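Local atomic coordinates of AlyQ (Persicobacter sp. CCB-QB2, PDB entry 5XNR), a protein that probably cleaves alginate through a lyase domain, which it carries together with a family 32 carbohydrate-binding module. Residues A[311-316]-A[346-351]; A[66-71]-A[119-124]. All coordinates share one frame; numbering follows the deposited sequence.

Contact 1: residues A[311-316]-A[346-351]; sequences NGKHYL and VMDLNY
Backbone pairing joins His314 to Met347 as a hydrogen-bonded antiparallel pair, with His314 N 2.7 Å from Met347 O. Val346 N bonds to His314 O (2.9 Å); since Val346 and Met347 both face His314, a classic beta bulge results. Lys313 and Asp348 form the adjoining non-hydrogen-bonded pair.

Side-chain hydrogen bonds centre on the imidazole. With CG anti to its carbonyl carbon (chi1 -68°), the His314 ring sits where ND1 donates to Gly312 O at 2.8 Å. Leu349 N reaches that oxygen from the opposite face of the carbonyl plane. At the far edge His314 NE2 and Tyr351 OH share a nearly straight bond (2.8 Å, 167°), the rings meeting rim to rim with planes at 40°.

Apolar contact comes from Met347, whose chain bends at its last torsion and sets CE over one imidazole face, 3.8 Å from the ring centroid in a CH-pi contact.

Packing is close at Gly312, whose CA lies 3.3 Å from Asn350 ND2, an amide hydrogen-bonded to Thr230 OG1; a CB would clash there and, at these backbone angles, press on the preceding carbonyl O.

Electrostatics are looser: Lys313 CE passes 3.4 Å from Asp348 OD2, while Lys313 NZ, 4.5 Å from that oxygen, stops short of a salt bridge.

Replacing His314 by alanine is likely to leave the Tyr351 hydroxyl and Gly312 O without their imidazole partner and to open a gap beneath the Met347 methyl. Gripped at both nitrogens, the imidazole is fixed in rotation and ties the outermost strand of the lyase domain's antiparallel sheet, 347-348, and the loop after it to strand 313-319.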
ATOM      1  N   ASN A 311      17.902 -27.891  -0.065  1.00 36.69           N
ATOM      2  CA  ASN A 311      18.012 -29.354  -0.153  1.00 36.27           C
ATOM      3  C   ASN A 311      16.711 -30.016   0.328  1.00 34.73           C
ATOM      4  O   ASN A 311      16.733 -30.989   1.065  1.00 37.39           O
ATOM      5  CB  ASN A 311      19.254 -29.861   0.596  1.00 39.07           C
ATOM      6  CG  ASN A 311      20.549 -29.252   0.087  1.00 35.42           C
ATOM      7  OD1 ASN A 311      20.779 -29.216  -1.113  1.00 39.72           O
ATOM      8  ND2 ASN A 311      21.397 -28.773   0.977  1.00 29.89           N
ATOM      9  N   GLY A 312      15.577 -29.496  -0.114  1.00 33.75           N
ATOM     10  CA  GLY A 312      14.280 -30.105   0.159  1.00 33.37           C
ATOM     11  C   GLY A 312      13.530 -29.444   1.310  1.00 33.78           C
ATOM     12  O   GLY A 312      12.305 -29.546   1.367  1.00 35.28           O
ATOM     13  N   LYS A 313      14.231 -28.786   2.242  1.00 35.16           N
ATOM     14  CA  LYS A 313      13.585 -28.112   3.375  1.00 33.94           C
ATOM     15  C   LYS A 313      13.068 -26.751   2.924  1.00 33.67           C
ATOM     16  O   LYS A 313      13.866 -25.938   2.473  1.00 32.31           O
ATOM     17  CB  LYS A 313      14.531 -27.846   4.549  1.00 37.04           C
ATOM     18  CG  LYS A 313      15.059 -29.085   5.250  1.00 42.38           C
ATOM     19  CD  LYS A 313      14.937 -29.081   6.770  1.00 47.04           C
ATOM     20  CE  LYS A 313      15.269 -30.454   7.321  1.00 50.08           C
ATOM     21  NZ  LYS A 313      15.553 -30.453   8.770  1.00 51.96           N
ATOM     22  N   HIS A 314      11.755 -26.536   3.112  1.00 31.71           N
ATOM     23  CA  HIS A 314      11.031 -25.340   2.708  1.00 31.25           C
ATOM     24  C   HIS A 314      10.796 -24.450   3.928  1.00 31.80           C
ATOM     25  O   HIS A 314      10.107 -24.886   4.849  1.00 31.92           O
ATOM     26  CB  HIS A 314       9.675 -25.728   2.103  1.00 30.33           C
ATOM     27  CG  HIS A 314       9.759 -26.442   0.802  1.00 29.99           C
ATOM     28  ND1 HIS A 314      10.558 -27.546   0.621  1.00 31.91           N
ATOM     29  CD2 HIS A 314       9.133 -26.217  -0.371  1.00 30.00           C
ATOM     30  CE1 HIS A 314      10.412 -27.977  -0.622  1.00 35.78           C
ATOM     31  NE2 HIS A 314       9.534 -27.172  -1.256  1.00 31.59           N
ATOM     32  N   TYR A 315      11.328 -23.229   3.926  1.00 30.53           N
ATOM     33  CA  TYR A 315      11.094 -22.278   5.031  1.00 33.91           C
ATOM     34  C   TYR A 315      10.179 -21.119   4.562  1.00 32.74           C
ATOM     35  O   TYR A 315      10.295 -20.646   3.417  1.00 32.64           O
ATOM     36  CB  TYR A 315      12.419 -21.723   5.570  1.00 33.86           C
ATOM     37  CG  TYR A 315      13.439 -22.729   6.048  1.00 35.60           C
ATOM     38  CD1 TYR A 315      14.345 -23.322   5.177  1.00 34.14           C
ATOM     39  CD2 TYR A 315      13.550 -23.036   7.397  1.00 36.38           C
ATOM     40  CE1 TYR A 315      15.299 -24.223   5.627  1.00 36.36           C
ATOM     41  CE2 TYR A 315      14.495 -23.939   7.856  1.00 37.34           C
ATOM     42  CZ  TYR A 315      15.382 -24.534   6.972  1.00 38.15           C
ATOM     43  OH  TYR A 315      16.319 -25.416   7.445  1.00 43.89           O
ATOM     44  N   LEU A 316       9.299 -20.634   5.460  1.00 31.25           N
ATOM     45  CA  LEU A 316       8.374 -19.532   5.172  1.00 30.26           C
ATOM     46  C   LEU A 316       8.630 -18.348   6.103  1.00 30.54           C
ATOM     47  O   LEU A 316       8.520 -18.474   7.313  1.00 30.65           O
ATOM     48  CB  LEU A 316       6.951 -20.055   5.335  1.00 30.52           C
ATOM     49  CG  LEU A 316       5.840 -19.014   5.209  1.00 31.24           C
ATOM     50  CD1 LEU A 316       5.815 -18.374   3.825  1.00 28.43           C
ATOM     51  CD2 LEU A 316       4.505 -19.665   5.533  1.00 29.93           C
ATOM     52  N   VAL A 346       8.439 -25.571   7.145  1.00 31.93           N
ATOM     53  CA  VAL A 346       7.041 -25.918   7.015  1.00 31.60           C
ATOM     54  C   VAL A 346       6.879 -27.213   6.197  1.00 32.82           C
ATOM     55  O   VAL A 346       5.782 -27.824   6.260  1.00 32.64           O
ATOM     56  CB  VAL A 346       6.267 -24.755   6.378  1.00 30.73           C
ATOM     57  CG1 VAL A 346       6.534 -23.447   7.111  1.00 32.12           C
ATOM     58  CG2 VAL A 346       6.564 -24.620   4.894  1.00 30.72           C
ATOM     59  N   MET A 347       7.908 -27.619   5.422  1.00 29.05           N
ATOM     60  CA  MET A 347       7.801 -28.843   4.595  1.00 31.43           C
ATOM     61  C   MET A 347       9.203 -29.310   4.183  1.00 30.56           C
ATOM     62  O   MET A 347      10.091 -28.507   3.970  1.00 31.29           O
ATOM     63  CB  MET A 347       6.944 -28.613   3.340  1.00 30.46           C
ATOM     64  CG  MET A 347       6.418 -29.896   2.707  1.00 31.07           C
ATOM     65  SD  MET A 347       5.381 -29.678   1.212  1.00 33.19           S
ATOM     66  CE  MET A 347       6.529 -28.852   0.116  1.00 34.33           C
ATOM     67  N   ASP A 348       9.401 -30.622   4.141  1.00 31.47           N
ATOM     68  CA  ASP A 348      10.639 -31.238   3.619  1.00 32.57           C
ATOM     69  C   ASP A 348      10.219 -32.177   2.496  1.00 33.62           C
ATOM     70  O   ASP A 348       9.465 -33.132   2.754  1.00 34.22           O
ATOM     71  CB  ASP A 348      11.408 -31.995   4.701  1.00 32.62           C
ATOM     72  CG  ASP A 348      12.882 -32.238   4.395  1.00 33.49           C
ATOM     73  OD1 ASP A 348      13.291 -32.058   3.219  1.00 34.06           O
ATOM     74  OD2 ASP A 348      13.620 -32.628   5.341  1.00 31.68           O
ATOM     75  N   LEU A 349      10.644 -31.876   1.273  1.00 33.46           N
ATOM     76  CA  LEU A 349      10.272 -32.692   0.135  1.00 35.26           C
ATOM     77  C   LEU A 349      11.249 -32.424  -1.007  1.00 35.72           C
ATOM     78  O   LEU A 349      11.706 -31.304  -1.164  1.00 36.66           O
ATOM     79  CB  LEU A 349       8.841 -32.354  -0.278  1.00 36.58           C
ATOM     80  CG  LEU A 349       8.286 -33.178  -1.438  1.00 39.78           C
ATOM     81  CD1 LEU A 349       7.788 -34.536  -0.966  1.00 40.60           C
ATOM     82  CD2 LEU A 349       7.166 -32.419  -2.129  1.00 43.67           C
ATOM     83  N   ASN A 350      11.562 -33.456  -1.776  1.00 33.51           N
ATOM     84  CA  ASN A 350      12.476 -33.310  -2.901  1.00 37.15           C
ATOM     85  C   ASN A 350      11.715 -33.546  -4.213  1.00 37.81           C
ATOM     86  O   ASN A 350      10.878 -34.475  -4.335  1.00 36.71           O
ATOM     87  CB  ASN A 350      13.703 -34.231  -2.781  1.00 36.51           C
ATOM     88  CG  ASN A 350      14.673 -33.765  -1.719  1.00 37.32           C
ATOM     89  OD1 ASN A 350      14.951 -34.500  -0.767  1.00 39.43           O
ATOM     90  ND2 ASN A 350      15.146 -32.533  -1.847  1.00 36.23           N
ATOM     91  N   TYR A 351      12.022 -32.691  -5.186  1.00 34.76           N
ATOM     92  CA  TYR A 351      11.474 -32.801  -6.530  1.00 35.86           C
ATOM     93  C   TYR A 351      12.351 -31.972  -7.470  1.00 36.81           C
ATOM     94  O   TYR A 351      13.178 -31.148  -7.019  1.00 34.29           O
ATOM     95  CB  TYR A 351      10.012 -32.334  -6.593  1.00 32.60           C
ATOM     96  CG  TYR A 351       9.753 -31.010  -5.928  1.00 30.78           C
ATOM     97  CD1 TYR A 351       9.547 -30.931  -4.560  1.00 32.20           C
ATOM     98  CD2 TYR A 351       9.733 -29.822  -6.649  1.00 32.51           C
ATOM     99  CE1 TYR A 351       9.317 -29.715  -3.927  1.00 30.96           C
ATOM    100  CE2 TYR A 351       9.500 -28.592  -6.033  1.00 30.41           C
ATOM    101  CZ  TYR A 351       9.302 -28.540  -4.661  1.00 31.44           C
ATOM    102  OH  TYR A 351       9.091 -27.356  -4.012  1.00 32.23           O
TER
HETATM  103  O   HOH W   1      15.483 -33.095   2.148  1.00 26.72           O

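Contact 2: residues A[66-71]-A[119-124]; sequences DSRTSG and SSNTWN. With ACT (acetate ion), chain D.
Ser119 points its side chain at Thr69, and the two residues clasp each other across loops at the ends of CBM32 (F5/8 type C) beta strands: Thr69 N donates to Ser119 OG at 2.8 Å, and Ser119 N returns a bond of 2.7 Å to Thr69 O. The hydroxyls lie only 2.5 Å apart, Thr69 OG1 to Ser119 OG, too short for a bond between them to be more than doubtful.

Arg68 sets off toward 119-124 with CG between its backbone N and carbonyl carbon (chi1 86°), then runs extended to the guanidinium. That flat group meets an acetate ion edge-on with two nearly straight bonds, NH1 to acetate O (2.7 Å, 176°) and NH2 to acetate OXT (2.8 Å, 171°). From across, Trp123 lays one indole face under the acetate methyl, its CG 3.7 Å from the CH3 carbon, while Ser125 adds a hydrogen bond to the anion. Asn121 OD1 accepts from Trp123 N, forming an Asx turn.

The acetate probably comes from the crystallisation liquor and does not show that alginate binds here, yet a guanidinium giving two bonds to one carboxylate beside an indole face is consistent with a surface site that could take a carboxylate, perhaps a uronate's.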
ATOM      1  N   ASP A  66     -20.658  29.270  15.440  1.00 34.00           N
ATOM      2  CA  ASP A  66     -22.018  28.901  15.030  1.00 38.64           C
ATOM      3  C   ASP A  66     -22.925  30.136  14.994  1.00 41.11           C
ATOM      4  O   ASP A  66     -24.130  30.006  14.760  1.00 43.02           O
ATOM      5  CB  ASP A  66     -22.617  27.850  15.969  1.00 40.39           C
ATOM      6  CG  ASP A  66     -22.999  28.374  17.345  1.00 43.58           C
ATOM      7  OD1 ASP A  66     -22.480  29.451  17.743  1.00 44.63           O
ATOM      8  OD2 ASP A  66     -23.812  27.692  18.020  1.00 46.41           O
ATOM      9  N   SER A  67     -22.376  31.321  15.251  1.00 42.34           N
ATOM     10  CA  SER A  67     -23.172  32.541  15.141  1.00 41.83           C
ATOM     11  C   SER A  67     -22.463  33.596  14.286  1.00 39.20           C
ATOM     12  O   SER A  67     -22.959  34.684  14.218  1.00 43.74           O
ATOM     13  CB  SER A  67     -23.541  33.095  16.519  1.00 44.02           C
ATOM     14  OG  SER A  67     -22.397  33.534  17.250  1.00 46.90           O
ATOM     15  N   ARG A  68     -21.319  33.326  13.662  1.00 36.40           N
ATOM     16  CA  ARG A  68     -20.714  34.330  12.797  1.00 33.63           C
ATOM     17  C   ARG A  68     -19.679  33.688  11.865  1.00 33.42           C
ATOM     18  O   ARG A  68     -19.189  32.611  12.118  1.00 34.46           O
ATOM     19  CB  ARG A  68     -20.069  35.429  13.643  1.00 33.74           C
ATOM     20  CG  ARG A  68     -18.649  35.124  14.089  1.00 36.14           C
ATOM     21  CD  ARG A  68     -18.147  36.109  15.124  1.00 33.47           C
ATOM     22  NE  ARG A  68     -16.713  35.984  15.322  1.00 35.54           N
ATOM     23  CZ  ARG A  68     -16.061  36.563  16.322  1.00 38.89           C
ATOM     24  NH1 ARG A  68     -16.726  37.365  17.138  1.00 36.14           N
ATOM     25  NH2 ARG A  68     -14.767  36.332  16.503  1.00 38.21           N
ATOM     26  N   THR A  69     -19.316  34.390  10.803  1.00 32.24           N
ATOM     27  CA  THR A  69     -18.336  33.889   9.851  1.00 32.03           C
ATOM     28  C   THR A  69     -17.039  34.705   9.960  1.00 31.70           C
ATOM     29  O   THR A  69     -17.042  35.891  10.344  1.00 27.51           O
ATOM     30  CB  THR A  69     -18.965  33.846   8.452  1.00 34.02           C
ATOM     31  OG1 THR A  69     -19.219  35.192   8.061  1.00 37.00           O
ATOM     32  CG2 THR A  69     -20.263  33.061   8.406  1.00 33.54           C
ATOM     33  N   SER A  70     -15.927  34.034   9.656  1.00 32.76           N
ATOM     34  CA  SER A  70     -14.584  34.604   9.760  1.00 35.67           C
ATOM     35  C   SER A  70     -13.843  34.385   8.455  1.00 34.89           C
ATOM     36  O   SER A  70     -13.896  33.297   7.912  1.00 35.17           O
ATOM     37  CB  SER A  70     -13.806  33.996  10.882  1.00 39.73           C
ATOM     38  OG  SER A  70     -13.780  34.886  11.984  1.00 48.65           O
ATOM     39  N   GLY A  71     -13.161  35.416   7.982  1.00 34.42           N
ATOM     40  CA  GLY A  71     -12.391  35.304   6.743  1.00 34.26           C
ATOM     41  C   GLY A  71     -10.933  34.996   7.036  1.00 32.61           C
ATOM     42  O   GLY A  71     -10.376  35.529   7.994  1.00 32.36           O
ATOM     43  N   SER A 119     -17.875  38.473  10.498  1.00 41.88           N
ATOM     44  CA  SER A 119     -19.193  39.034  10.109  1.00 43.62           C
ATOM     45  C   SER A 119     -19.530  40.331  10.850  1.00 42.98           C
ATOM     46  O   SER A 119     -20.073  41.250  10.232  1.00 42.58           O
ATOM     47  CB  SER A 119     -20.284  38.051  10.397  1.00 44.57           C
ATOM     48  OG  SER A 119     -20.024  36.842   9.741  1.00 51.41           O
ATOM     49  N   SER A 120     -19.317  40.329  12.172  1.00 41.31           N
ATOM     50  CA  SER A 120     -19.767  41.393  13.087  1.00 41.55           C
ATOM     51  C   SER A 120     -18.690  42.474  13.186  1.00 43.71           C
ATOM     52  O   SER A 120     -19.018  43.683  13.096  1.00 46.41           O
ATOM     53  CB  SER A 120     -20.109  40.883  14.479  1.00 43.09           C
ATOM     54  OG  SER A 120     -20.794  39.640  14.454  1.00 43.17           O
ATOM     55  N   ASN A 121     -17.425  42.061  13.378  1.00 40.08           N
ATOM     56  CA  ASN A 121     -16.365  43.039  13.693  1.00 38.80           C
ATOM     57  C   ASN A 121     -14.994  42.496  13.272  1.00 40.80           C
ATOM     58  O   ASN A 121     -14.909  41.407  12.733  1.00 40.24           O
ATOM     59  CB  ASN A 121     -16.378  43.359  15.183  1.00 37.74           C
ATOM     60  CG  ASN A 121     -16.032  42.131  15.988  1.00 37.96           C
ATOM     61  OD1 ASN A 121     -14.955  41.576  15.808  1.00 40.93           O
ATOM     62  ND2 ASN A 121     -16.933  41.681  16.843  1.00 33.33           N
ATOM     63  N   THR A 122     -13.931  43.232  13.591  1.00 37.90           N
ATOM     64  CA  THR A 122     -12.613  43.009  13.001  1.00 37.76           C
ATOM     65  C   THR A 122     -11.756  42.033  13.837  1.00 36.65           C
ATOM     66  O   THR A 122     -10.567  41.870  13.537  1.00 29.11           O
ATOM     67  CB  THR A 122     -11.893  44.352  12.818  1.00 39.79           C
ATOM     68  OG1 THR A 122     -11.645  44.930  14.105  1.00 36.04           O
ATOM     69  CG2 THR A 122     -12.693  45.325  11.977  1.00 39.96           C
ATOM     70  N   TRP A 123     -12.348  41.370  14.842  1.00 35.13           N
ATOM     71  CA  TRP A 123     -11.639  40.382  15.674  1.00 38.26           C
ATOM     72  C   TRP A 123     -11.435  39.065  14.922  1.00 36.08           C
ATOM     73  O   TRP A 123     -12.339  38.564  14.226  1.00 34.86           O
ATOM     74  CB  TRP A 123     -12.364  40.110  17.010  1.00 38.90           C
ATOM     75  CG  TRP A 123     -12.174  41.171  18.055  1.00 40.26           C
ATOM     76  CD1 TRP A 123     -13.023  42.203  18.344  1.00 43.05           C
ATOM     77  CD2 TRP A 123     -11.064  41.304  18.962  1.00 39.20           C
ATOM     78  NE1 TRP A 123     -12.509  42.975  19.351  1.00 43.36           N
ATOM     79  CE2 TRP A 123     -11.315  42.441  19.759  1.00 41.14           C
ATOM     80  CE3 TRP A 123      -9.890  40.576  19.184  1.00 41.20           C
ATOM     81  CZ2 TRP A 123     -10.430  42.864  20.751  1.00 41.73           C
ATOM     82  CZ3 TRP A 123      -9.015  40.995  20.161  1.00 38.88           C
ATOM     83  CH2 TRP A 123      -9.283  42.124  20.934  1.00 41.08           C
ATOM     84  N   ASN A 124     -10.251  38.506  15.164  1.00 33.40           N
ATOM     85  CA  ASN A 124      -9.900  37.145  14.822  1.00 32.59           C
ATOM     86  C   ASN A 124      -9.743  36.282  16.086  1.00 33.61           C
ATOM     87  O   ASN A 124      -8.779  36.468  16.838  1.00 32.50           O
ATOM     88  CB  ASN A 124      -8.586  37.147  14.054  1.00 32.72           C
ATOM     89  CG  ASN A 124      -8.679  38.055  12.860  1.00 30.73           C
ATOM     90  OD1 ASN A 124      -9.354  37.717  11.893  1.00 37.29           O
ATOM     91  ND2 ASN A 124      -8.054  39.212  12.950  1.00 28.86           N
TER
HETATM   92  C   ACT D 603     -14.310  38.383  19.488  1.00 39.05           C
HETATM   93  O   ACT D 603     -15.520  38.649  19.244  1.00 41.70           O
HETATM   94  OXT ACT D 603     -13.637  37.638  18.755  1.00 35.59           O
HETATM   95  CH3 ACT D 603     -13.637  39.004  20.674  1.00 36.57           C
HETATM   96  O   HOH W   2     -12.918  35.298  14.669  1.00 34.95           O

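Overall arrangement
Contact 2 closes before contact 1 opens, so the two follow each other in series, contact 2 in the carbohydrate-binding module and contact 1 in the lyase domain. Their centres are 72 Å apart, their nearest atoms about 55 Å, and they lie on opposite sides of the chain's centre without sharing a strand or sheet. Contact 1 forms the margin of the seven-stranded antiparallel sheet of the lyase, between strands 313-319 and 347-348. Contact 2 sits where strand 70-77 of one sheet of the binding module begins and strand 123-133 of another starts. Such separation implies that each contact belongs to the local architecture of its own domain, with no direct contact between them.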